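Local atomic coordinates of hypothetical UPF0270 protein PA3463 (Pseudomonas aeruginosa, PDB entry 1Y0N), a protein that is of unknown function and belongs to the uncharacterised UPF0270 family of small proteins. Residues R39-R42 and A43-A46. Residues are numbered along the deposited sequence; the frame is centred on the assembly and turned at random.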
loop_
_atom_site.group_PDB
_atom_site.type_symbol
_atom_site.label_atom_id
_atom_site.label_comp_id
_atom_site.label_asym_id
_atom_site.label_seq_id
_atom_site.Cartn_x
_atom_site.Cartn_y
_atom_site.Cartn_z
ATOM N N ARG A 39 -8.258 9.913 -6.444
ATOM C CA ARG A 39 -8.255 8.544 -5.938
ATOM C C ARG A 39 -6.950 8.228 -5.227
ATOM O O ARG A 39 -6.968 7.579 -4.201
ATOM C CB ARG A 39 -8.534 7.584 -7.096
ATOM C CG ARG A 39 -10.018 7.497 -7.489
ATOM C CD ARG A 39 -10.173 6.436 -8.577
ATOM N NE ARG A 39 -9.644 6.984 -9.813
ATOM C CZ ARG A 39 -9.260 6.298 -10.888
ATOM N NH1 ARG A 39 -9.291 4.974 -10.938
ATOM N NH2 ARG A 39 -8.820 6.968 -11.939
ATOM N N VAL A 40 -5.822 8.709 -5.768
ATOM C CA VAL A 40 -4.518 8.522 -5.169
ATOM C C VAL A 40 -4.478 9.238 -3.807
ATOM O O VAL A 40 -3.946 8.694 -2.831
ATOM C CB VAL A 40 -3.325 8.975 -6.138
ATOM C CG1 VAL A 40 -1.961 9.063 -5.407
ATOM C CG2 VAL A 40 -3.192 7.995 -7.377
ATOM N N GLU A 41 -5.019 10.468 -3.747
ATOM C CA GLU A 41 -5.012 11.194 -2.473
ATOM C C GLU A 41 -5.885 10.489 -1.412
ATOM O O GLU A 41 -5.536 10.510 -0.234
ATOM C CB GLU A 41 -5.485 12.668 -2.646
ATOM C CG GLU A 41 -4.481 13.608 -3.186
ATOM C CD GLU A 41 -3.301 13.853 -2.216
ATOM O OE1 GLU A 41 -3.442 13.788 -0.948
ATOM O OE2 GLU A 41 -2.211 14.085 -2.767
ATOM N N ARG A 42 -7.000 9.927 -1.832
ATOM C CA ARG A 42 -7.841 9.153 -0.943
ATOM C C ARG A 42 -7.043 7.948 -0.429
ATOM O O ARG A 42 -7.115 7.588 0.734
ATOM C CB ARG A 42 -9.085 8.616 -1.621
ATOM C CG ARG A 42 -10.141 9.617 -2.019
ATOM C CD ARG A 42 -11.272 8.874 -2.651
ATOM N NE ARG A 42 -12.314 9.841 -2.998
ATOM C CZ ARG A 42 -13.269 9.617 -3.886
ATOM N NH1 ARG A 42 -13.311 8.452 -4.530
ATOM N NH2 ARG A 42 -14.186 10.543 -4.135
ATOM N N ALA A 43 -6.255 7.324 -1.304
ATOM C CA ALA A 43 -5.430 6.167 -0.874
ATOM C C ALA A 43 -4.276 6.571 0.104
ATOM O O ALA A 43 -3.896 5.822 1.014
ATOM C CB ALA A 43 -4.916 5.423 -2.133
ATOM N N ARG A 44 -3.689 7.744 -0.110
ATOM C CA ARG A 44 -2.657 8.261 0.751
ATOM C C ARG A 44 -3.205 8.527 2.164
ATOM O O ARG A 44 -2.482 8.359 3.130
ATOM C CB ARG A 44 -2.094 9.604 0.271
ATOM C CG ARG A 44 -1.135 9.591 -0.860
ATOM C CD ARG A 44 -0.480 11.018 -1.111
ATOM N NE ARG A 44 0.175 10.972 -2.403
ATOM C CZ ARG A 44 1.379 10.452 -2.621
ATOM N NH1 ARG A 44 2.088 9.921 -1.616
ATOM N NH2 ARG A 44 1.861 10.443 -3.871
ATOM N N HIS A 45 -4.417 9.050 2.229
ATOM C CA HIS A 45 -5.109 9.270 3.518
ATOM C C HIS A 45 -5.338 7.923 4.221
ATOM O O HIS A 45 -5.131 7.808 5.432
ATOM C CB HIS A 45 -6.435 9.953 3.278
ATOM C CG HIS A 45 -7.101 10.444 4.526
ATOM N ND1 HIS A 45 -6.541 11.389 5.346
ATOM C CD2 HIS A 45 -8.310 10.141 5.064
ATOM C CE1 HIS A 45 -7.369 11.649 6.343
ATOM N NE2 HIS A 45 -8.437 10.887 6.207
ATOM N N ALA A 46 -5.790 6.938 3.449
ATOM C CA ALA A 46 -6.037 5.570 3.933
ATOM C C ALA A 46 -4.713 5.001 4.499
ATOM O O ALA A 46 -4.714 4.368 5.574
ATOM C CB ALA A 46 -6.573 4.700 2.829
#
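Arg44 lays its aliphatic chain alongside Val40, one turn back on the same helix. The two side chains point the same way, and Val40 CG1 lies 4.2 Å from Arg44 NE. This methyl group reaches Arg44 because it is anti to the backbone N of Val40 (chi1 168°). From another side the carboxylate of Glu41 crosses the arginine chain at an angle. Glu41 OE2 is 3.9 Å from Arg44 CD and equally far from NE, which makes a long salt bridge. The bend of Glu41 at chi2 (-67°) brings the carboxylate over Arg44 CD. With a single long approach and carboxylate and guanidinium planes 38° apart, this is not a flat, two-bond bridge. Such a loose charge pair near the surface is probably a modest attraction. The guanidinium has a firmer partner in Asn16, whose OD1 accepts a hydrogen bond from Arg44 NH2. Closer to the backbone, Arg44 CG rests 3.5 Å from Val40 O.

Four consecutive i to i+4 hydrogen bonds mark regular alpha-helix here. Arg44 N donates to Val40 O at 2.9 Å, and His45 N to Glu41 O at 3.1 Å. Ala43 N and Ala46 N bind the carbonyls of Arg39 and Arg42 in the same manner. The methyl group of Ala43 sits over the preceding turn, with CB 3.5 Å from Val40 O.

The two segments form the middle of helix 36-48. Val40, Ala43 and Arg44 face helix 12-24, where they meet Val23 and Leu19, while Glu41, Arg42 and His45 are exposed. The backbone of Ala46 is hydrogen-bonded to Ala52. The helix runs on to residue 48, and after a short connection the chain enters strand 52-56, the central strand of the antiparallel sheet.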